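Local atomic coordinates of putative ABC transporter, periplasmic binding protein, amino acid (Neisseria gonorrhoeae, PDB entry 2YJP), a protein that probably serves as the periplasmic solute receptor that binds L-cysteine and delivers it to an ABC transporter for uptake. Residues V144-I156 / L201-A214. The protein carries 1 engineered substitution. Residues are numbered along the deposited sequence; the frame is centred on the assembly and turned at random.
Sequences VALGVVSPKNKPI and LKDGRGVALAHDNA. With ZN (zinc ion), chain H; CYS (cysteine), chain D; EDO (1,2-ethanediol), chain K.
Asp212, backed by Val144, has its OD2 gripped twice: by N of the bound cysteine, which donates a hydrogen bond at 2.7 Å, and by a salt bridge to Lys65. Val144 CG1 lies 3.6 Å from Asp212 CG. From strand 146-151, Leu146 brings CD2 to 3.5 Å from Asp212 OD1. Strand 146-151 runs antiparallel to strand 208-212 in the mixed sheet of one lobe. Gly147 exchanges backbone bonds with His211, and Val149 does so with Leu209. Beyond the paired strands, Asn213 N, in the first turn of helix 213-222, donates to Ala145 O at 2.8 Å. Asn213 OD1 binds a water, and its ND2 donates to Gly231 O. Further along, Val149 has CG1 between its backbone N and carbonyl carbon (chi1 69°), where it packs 3.9 Å from both Leu201 CD2 and Leu209 CB. Val148 CG1 meets Ala208 CB at 3.7 Å, with Ala210 on the same face. The His211 ring is held at two points. ND1 accepts from Asp212 N at 2.9 Å, close to the ring plane, and NE2 bonds to Asn194. The CE1 edge of the His211 ring faces the ligand, whose SG lies in the ring plane. The strand pairing probably helps to hold the backbone that presents His211 and Asp212, and Lys65 together with the ligand ammonium would probably stabilise the negative charge of Asp212.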
ATOM      1  N   VAL A 144      -1.707   1.304   9.208  1.00 23.23           N
ATOM      2  CA  VAL A 144      -2.709   0.378   8.833  1.00 22.68           C
ATOM      3  C   VAL A 144      -2.553  -0.953   9.599  1.00 23.12           C
ATOM      4  O   VAL A 144      -1.471  -1.374   9.970  1.00 23.35           O
ATOM      5  CB  VAL A 144      -2.731   0.221   7.235  1.00 23.36           C
ATOM      6  CG1 VAL A 144      -1.895  -0.790   6.745  1.00 19.77           C
ATOM      7  CG2 VAL A 144      -4.001  -0.251   6.803  1.00 24.32           C
ATOM      8  N   ALA A 145      -3.678  -1.600   9.840  1.00 19.50           N
ATOM      9  CA  ALA A 145      -3.736  -2.909  10.457  1.00 19.02           C
ATOM     10  C   ALA A 145      -4.308  -3.845   9.386  1.00 17.97           C
ATOM     11  O   ALA A 145      -4.912  -3.368   8.413  1.00 18.39           O
ATOM     12  CB  ALA A 145      -4.658  -2.862  11.670  1.00 18.48           C
ATOM     13  N   LEU A 146      -4.122  -5.145   9.558  1.00 16.35           N
ATOM     14  CA  LEU A 146      -4.754  -6.124   8.725  1.00 15.47           C
ATOM     15  C   LEU A 146      -6.183  -6.428   9.161  1.00 15.76           C
ATOM     16  O   LEU A 146      -6.564  -6.300  10.346  1.00 15.90           O
ATOM     17  CB  LEU A 146      -3.922  -7.421   8.695  1.00 15.21           C
ATOM     18  CG  LEU A 146      -2.443  -7.273   8.214  1.00 16.25           C
ATOM     19  CD1 LEU A 146      -1.661  -8.583   8.406  1.00 13.49           C
ATOM     20  CD2 LEU A 146      -2.414  -6.709   6.765  1.00 13.78           C
ATOM     21  N   GLY A 147      -6.982  -6.879   8.197  1.00 15.09           N
ATOM     22  CA  GLY A 147      -8.340  -7.322   8.477  1.00 14.57           C
ATOM     23  C   GLY A 147      -8.670  -8.480   7.582  1.00 14.15           C
ATOM     24  O   GLY A 147      -7.871  -8.897   6.779  1.00 14.45           O
ATOM     25  N   VAL A 148      -9.841  -9.061   7.766  1.00 15.11           N
ATOM     26  CA  VAL A 148     -10.261 -10.174   6.895  1.00 14.57           C
ATOM     27  C   VAL A 148     -11.659  -9.917   6.347  1.00 14.30           C
ATOM     28  O   VAL A 148     -12.558  -9.576   7.131  1.00 13.08           O
ATOM     29  CB  VAL A 148     -10.273 -11.509   7.694  1.00 15.57           C
ATOM     30  CG1 VAL A 148     -10.744 -12.670   6.765  1.00 15.16           C
ATOM     31  CG2 VAL A 148      -8.899 -11.750   8.273  1.00 13.98           C
ATOM     32  N   VAL A 149     -11.842 -10.088   5.018  1.00 14.23           N
ATOM     33  CA  VAL A 149     -13.164  -9.882   4.416  1.00 12.84           C
ATOM     34  C   VAL A 149     -13.743 -11.224   3.941  1.00 14.50           C
ATOM     35  O   VAL A 149     -12.971 -12.113   3.482  1.00 12.74           O
ATOM     36  CB  VAL A 149     -13.155  -8.856   3.298  1.00 13.86           C
ATOM     37  CG1 VAL A 149     -12.370  -9.362   1.979  1.00 10.56           C
ATOM     38  CG2 VAL A 149     -14.587  -8.416   2.971  1.00 12.13           C
ATOM     39  N   SER A 150     -15.088 -11.364   4.084  1.00 13.87           N
ATOM     40  CA  SER A 150     -15.780 -12.597   3.743  1.00 14.15           C
ATOM     41  C   SER A 150     -17.220 -12.313   3.327  1.00 15.08           C
ATOM     42  O   SER A 150     -17.786 -11.259   3.655  1.00 14.61           O
ATOM     43  CB  SER A 150     -15.765 -13.550   4.962  1.00 14.84           C
ATOM     44  OG  SER A 150     -16.342 -12.911   6.128  1.00 14.17           O
ATOM     45  N   PRO A 151     -17.857 -13.264   2.621  1.00 16.48           N
ATOM     46  CA  PRO A 151     -19.250 -12.955   2.240  1.00 17.92           C
ATOM     47  C   PRO A 151     -20.169 -12.797   3.471  1.00 19.04           C
ATOM     48  O   PRO A 151     -20.001 -13.541   4.455  1.00 20.18           O
ATOM     49  CB  PRO A 151     -19.677 -14.185   1.371  1.00 19.09           C
ATOM     50  CG  PRO A 151     -18.679 -15.277   1.677  1.00 18.67           C
ATOM     51  CD  PRO A 151     -17.394 -14.555   2.080  1.00 16.79           C
ATOM     52  N   LYS A 152     -21.102 -11.843   3.422  1.00 19.11           N
ATOM     53  CA  LYS A 152     -22.106 -11.659   4.482  1.00 20.06           C
ATOM     54  C   LYS A 152     -22.927 -12.914   4.781  1.00 22.34           C
ATOM     55  O   LYS A 152     -23.485 -13.048   5.888  1.00 23.72           O
ATOM     56  CB  LYS A 152     -23.054 -10.504   4.142  1.00 19.93           C
ATOM     57  CG  LYS A 152     -22.321  -9.109   4.121  1.00 18.14           C
ATOM     58  CD  LYS A 152     -23.326  -7.979   3.891  1.00 18.11           C
ATOM     59  CE  LYS A 152     -22.592  -6.697   3.957  1.00 17.27           C
ATOM     60  NZ  LYS A 152     -23.482  -5.601   3.642  1.00 16.97           N
ATOM     61  N   ASN A 153     -23.044 -13.823   3.817  1.00 22.68           N
ATOM     62  CA  ASN A 153     -23.845 -15.017   4.072  1.00 26.04           C
ATOM     63  C   ASN A 153     -23.065 -16.145   4.757  1.00 25.89           C
ATOM     64  O   ASN A 153     -23.635 -17.131   5.164  1.00 27.98           O
ATOM     65  CB  ASN A 153     -24.656 -15.475   2.839  1.00 26.58           C
ATOM     66  CG  ASN A 153     -23.785 -16.003   1.683  1.00 29.74           C
ATOM     67  OD1 ASN A 153     -22.555 -16.130   1.760  1.00 31.02           O
ATOM     68  ND2 ASN A 153     -24.436 -16.287   0.587  1.00 33.68           N
ATOM     69  N   LYS A 154     -21.766 -15.956   4.929  1.00 25.00           N
ATOM     70  CA  LYS A 154     -20.915 -16.946   5.599  1.00 24.87           C
ATOM     71  C   LYS A 154     -19.720 -16.176   6.205  1.00 22.62           C
ATOM     72  O   LYS A 154     -18.558 -16.329   5.762  1.00 21.51           O
ATOM     73  CB  LYS A 154     -20.464 -17.978   4.535  1.00 25.64           C
ATOM     74  CG  LYS A 154     -19.851 -19.302   5.027  1.00 29.81           C
ATOM     75  CD  LYS A 154     -20.804 -20.185   5.900  1.00 40.01           C
ATOM     76  CE  LYS A 154     -20.414 -21.692   5.915  1.00 43.28           C
ATOM     77  NZ  LYS A 154     -21.557 -22.484   6.528  1.00 48.50           N
ATOM     78  N   PRO A 155     -20.004 -15.279   7.154  1.00 21.56           N
ATOM     79  CA  PRO A 155     -18.907 -14.415   7.637  1.00 20.09           C
ATOM     80  C   PRO A 155     -17.817 -15.226   8.358  1.00 20.02           C
ATOM     81  O   PRO A 155     -18.122 -16.199   9.098  1.00 20.99           O
ATOM     82  CB  PRO A 155     -19.604 -13.469   8.642  1.00 20.56           C
ATOM     83  CG  PRO A 155     -21.020 -14.144   8.955  1.00 22.05           C
ATOM     84  CD  PRO A 155     -21.295 -15.095   7.859  1.00 22.64           C
ATOM     85  N   ILE A 156     -16.573 -14.831   8.175  1.00 17.32           N
ATOM     86  CA  ILE A 156     -15.525 -15.432   8.935  1.00 17.02           C
ATOM     87  C   ILE A 156     -15.051 -14.428  10.013  1.00 17.38           C
ATOM     88  O   ILE A 156     -14.616 -13.276   9.681  1.00 16.18           O
ATOM     89  CB  ILE A 156     -14.367 -15.759   7.989  1.00 17.15           C
ATOM     90  CG1 ILE A 156     -14.808 -16.758   6.906  1.00 16.90           C
ATOM     91  CG2 ILE A 156     -13.110 -16.234   8.782  1.00 16.86           C
ATOM     92  CD1 ILE A 156     -15.284 -18.196   7.458  1.00 17.27           C
ATOM     93  N   LEU A 201     -12.156 -14.132  -4.912  1.00 19.86           N
ATOM     94  CA  LEU A 201     -13.032 -14.160  -3.746  1.00 20.06           C
ATOM     95  C   LEU A 201     -14.469 -14.106  -4.230  1.00 21.59           C
ATOM     96  O   LEU A 201     -15.323 -14.944  -3.819  1.00 22.13           O
ATOM     97  CB  LEU A 201     -12.678 -13.050  -2.742  1.00 18.69           C
ATOM     98  CG  LEU A 201     -13.670 -12.944  -1.568  1.00 18.43           C
ATOM     99  CD1 LEU A 201     -13.456 -14.069  -0.568  1.00 13.09           C
ATOM    100  CD2 LEU A 201     -13.589 -11.574  -0.933  1.00 14.18           C
ATOM    101  N   LYS A 202     -14.712 -13.198  -5.190  1.00 21.18           N
ATOM    102  CA  LYS A 202     -16.010 -13.154  -5.895  1.00 22.32           C
ATOM    103  C   LYS A 202     -16.383 -14.509  -6.500  1.00 24.87           C
ATOM    104  O   LYS A 202     -17.567 -14.879  -6.501  1.00 25.00           O
ATOM    105  CB  LYS A 202     -16.034 -12.050  -6.985  1.00 21.82           C
ATOM    106  CG  LYS A 202     -16.284 -10.610  -6.453  1.00 21.97           C
ATOM    107  CD  LYS A 202     -15.622  -9.533  -7.281  1.00 28.01           C
ATOM    108  CE  LYS A 202     -16.207  -9.421  -8.629  1.00 35.73           C
ATOM    109  NZ  LYS A 202     -15.760  -8.204  -9.387  1.00 39.13           N
ATOM    110  N   ASP A 203     -15.391 -15.231  -7.061  1.00 25.61           N
ATOM    111  CA  ASP A 203     -15.642 -16.532  -7.679  1.00 27.54           C
ATOM    112  C   ASP A 203     -15.748 -17.696  -6.657  1.00 27.69           C
ATOM    113  O   ASP A 203     -15.938 -18.838  -7.049  1.00 29.63           O
ATOM    114  CB  ASP A 203     -14.551 -16.847  -8.681  1.00 28.26           C
ATOM    115  CG  ASP A 203     -14.587 -15.921  -9.929  1.00 34.61           C
ATOM    116  OD1 ASP A 203     -15.610 -15.259 -10.228  1.00 36.59           O
ATOM    117  OD2 ASP A 203     -13.541 -15.841 -10.638  1.00 40.66           O
ATOM    118  N   GLY A 204     -15.581 -17.434  -5.362  1.00 26.53           N
ATOM    119  CA  GLY A 204     -15.642 -18.506  -4.374  1.00 26.80           C
ATOM    120  C   GLY A 204     -14.412 -19.411  -4.329  1.00 27.47           C
ATOM    121  O   GLY A 204     -14.494 -20.540  -3.883  1.00 27.91           O
ATOM    122  N   ARG A 205     -13.244 -18.912  -4.752  1.00 26.68           N
ATOM    123  CA  ARG A 205     -12.042 -19.717  -4.703  1.00 26.66           C
ATOM    124  C   ARG A 205     -11.539 -19.901  -3.262  1.00 25.66           C
ATOM    125  O   ARG A 205     -10.796 -20.837  -2.969  1.00 26.72           O
ATOM    126  CB  ARG A 205     -10.980 -19.120  -5.633  1.00 27.50           C
ATOM    127  CG  ARG A 205     -11.202 -19.359  -7.171  1.00 30.36           C
ATOM    128  CD  ARG A 205     -10.623 -20.707  -7.598  1.00 39.18           C
ATOM    129  NE  ARG A 205      -9.253 -20.644  -8.141  1.00 42.72           N
ATOM    130  CZ  ARG A 205      -8.302 -21.565  -7.899  1.00 45.56           C
ATOM    131  NH1 ARG A 205      -8.546 -22.606  -7.096  1.00 43.32           N
ATOM    132  NH2 ARG A 205      -7.088 -21.438  -8.451  1.00 45.57           N
ATOM    133  N   GLY A 206     -11.972 -19.028  -2.357  1.00 23.64           N
ATOM    134  CA  GLY A 206     -11.692 -19.119  -0.923  1.00 22.49           C
ATOM    135  C   GLY A 206     -12.877 -18.563  -0.154  1.00 22.47           C
ATOM    136  O   GLY A 206     -13.746 -17.923  -0.746  1.00 22.89           O
ATOM    137  N   VAL A 207     -12.917 -18.811   1.150  1.00 21.84           N
ATOM    138  CA  VAL A 207     -14.035 -18.420   2.011  1.00 20.96           C
ATOM    139  C   VAL A 207     -13.859 -17.005   2.536  1.00 20.33           C
ATOM    140  O   VAL A 207     -14.829 -16.458   3.046  1.00 19.88           O
ATOM    141  CB  VAL A 207     -14.197 -19.359   3.233  1.00 21.60           C
ATOM    142  CG1 VAL A 207     -14.411 -20.770   2.760  1.00 22.99           C
ATOM    143  CG2 VAL A 207     -12.986 -19.312   4.118  1.00 20.60           C
ATOM    144  N   ALA A 208     -12.645 -16.426   2.375  1.00 18.50           N
ATOM    145  CA  ALA A 208     -12.274 -15.122   2.901  1.00 16.86           C
ATOM    146  C   ALA A 208     -10.968 -14.627   2.270  1.00 17.12           C
ATOM    147  O   ALA A 208     -10.224 -15.401   1.644  1.00 17.51           O
ATOM    148  CB  ALA A 208     -12.095 -15.191   4.416  1.00 16.50           C
ATOM    149  N   LEU A 209     -10.665 -13.347   2.483  1.00 15.82           N
ATOM    150  CA  LEU A 209      -9.488 -12.747   1.933  1.00 15.87           C
ATOM    151  C   LEU A 209      -8.918 -11.780   2.963  1.00 15.48           C
ATOM    152  O   LEU A 209      -9.640 -10.961   3.526  1.00 16.23           O
ATOM    153  CB  LEU A 209      -9.853 -12.031   0.638  1.00 16.03           C
ATOM    154  CG  LEU A 209      -8.779 -11.296  -0.146  1.00 16.30           C
ATOM    155  CD1 LEU A 209      -9.257 -10.909  -1.556  1.00 13.46           C
ATOM    156  CD2 LEU A 209      -8.262 -10.022   0.631  1.00 13.12           C
ATOM    157  N   ALA A 210      -7.633 -11.890   3.226  1.00 15.29           N
ATOM    158  CA  ALA A 210      -6.981 -11.037   4.200  1.00 14.89           C
ATOM    159  C   ALA A 210      -6.079 -10.007   3.512  1.00 14.53           C
ATOM    160  O   ALA A 210      -5.402 -10.336   2.525  1.00 13.71           O
ATOM    161  CB  ALA A 210      -6.177 -11.889   5.160  1.00 14.88           C
ATOM    162  N   HIS A 211      -6.065  -8.791   4.057  1.00 14.22           N
ATOM    163  CA  HIS A 211      -5.304  -7.650   3.482  1.00 14.14           C
ATOM    164  C   HIS A 211      -5.344  -6.476   4.471  1.00 14.21           C
ATOM    165  O   HIS A 211      -5.941  -6.591   5.557  1.00 14.13           O
ATOM    166  CB  HIS A 211      -5.976  -7.176   2.158  1.00 13.37           C
ATOM    167  CG  HIS A 211      -5.003  -6.766   1.096  1.00 15.81           C
ATOM    168  ND1 HIS A 211      -3.944  -5.918   1.342  1.00 13.35           N
ATOM    169  CD2 HIS A 211      -4.936  -7.080  -0.219  1.00 14.55           C
ATOM    170  CE1 HIS A 211      -3.265  -5.727   0.227  1.00 15.85           C
ATOM    171  NE2 HIS A 211      -3.848  -6.419  -0.736  1.00 16.32           N
ATOM    172  N   ASP A 212      -4.753  -5.338   4.072  1.00 14.41           N
ATOM    173  CA  ASP A 212      -4.806  -4.094   4.833  1.00 15.25           C
ATOM    174  C   ASP A 212      -6.279  -3.802   5.078  1.00 15.13           C
ATOM    175  O   ASP A 212      -7.065  -3.832   4.139  1.00 15.29           O
ATOM    176  CB  ASP A 212      -4.151  -2.910   4.024  1.00 14.19           C
ATOM    177  CG  ASP A 212      -2.622  -2.977   3.996  1.00 17.57           C
ATOM    178  OD1 ASP A 212      -2.062  -3.873   4.679  1.00 16.60           O
ATOM    179  OD2 ASP A 212      -1.943  -2.122   3.283  1.00 17.94           O
ATOM    180  N   ASN A 213      -6.673  -3.468   6.301  1.00 15.90           N
ATOM    181  CA  ASN A 213      -8.120  -3.246   6.533  1.00 15.82           C
ATOM    182  C   ASN A 213      -8.709  -2.064   5.760  1.00 16.01           C
ATOM    183  O   ASN A 213      -9.859  -2.142   5.276  1.00 15.84           O
ATOM    184  CB  ASN A 213      -8.521  -3.204   8.026  1.00 16.38           C
ATOM    185  CG  ASN A 213      -7.759  -2.124   8.858  1.00 19.99           C
ATOM    186  OD1 ASN A 213      -7.177  -1.149   8.335  1.00 21.76           O
ATOM    187  ND2 ASN A 213      -7.806  -2.305  10.194  1.00 18.76           N
ATOM    188  N   ALA A 214      -7.927  -0.996   5.637  1.00 15.42           N
ATOM    189  CA  ALA A 214      -8.347   0.160   4.886  1.00 15.81           C
ATOM    190  C   ALA A 214      -8.657  -0.227   3.436  1.00 15.64           C
ATOM    191  O   ALA A 214      -9.598   0.251   2.863  1.00 16.73           O
ATOM    192  CB  ALA A 214      -7.219   1.265   4.930  1.00 15.11           C
TER
HETATM  193 ZN    ZN H1273     -13.883 -14.135 -12.460  1.00 85.93          ZN
HETATM  194  N   CYS D 350       0.723  -2.321   2.832  1.00 13.94           N
HETATM  195  CA  CYS D 350       0.780  -3.800   2.778  1.00 16.00           C
HETATM  196  C   CYS D 350       2.197  -4.253   2.421  1.00 15.80           C
HETATM  197  O   CYS D 350       3.110  -3.383   2.285  1.00 14.71           O
HETATM  198  CB  CYS D 350      -0.183  -4.368   1.745  1.00 17.11           C
HETATM  199  SG  CYS D 350       0.049  -3.738   0.073  1.00 19.99           S
HETATM  200  OXT CYS D 350       2.415  -5.461   2.291  1.00 15.48           O
HETATM  201  C1  EDO K1276     -20.755 -12.963  -6.544  1.00 40.47           C
HETATM  202  O1  EDO K1276     -19.800 -13.313  -5.495  1.00 41.60           O
HETATM  203  C2  EDO K1276     -22.063 -12.512  -5.887  1.00 39.06           C
HETATM  204  O2  EDO K1276     -21.883 -11.928  -4.576  1.00 28.47           O
HETATM  205  O   HOH W   1      -6.100   0.728   9.815  1.00 30.30           O
HETATM  206  O   HOH W   2     -17.076 -17.727   3.850  1.00 16.04           O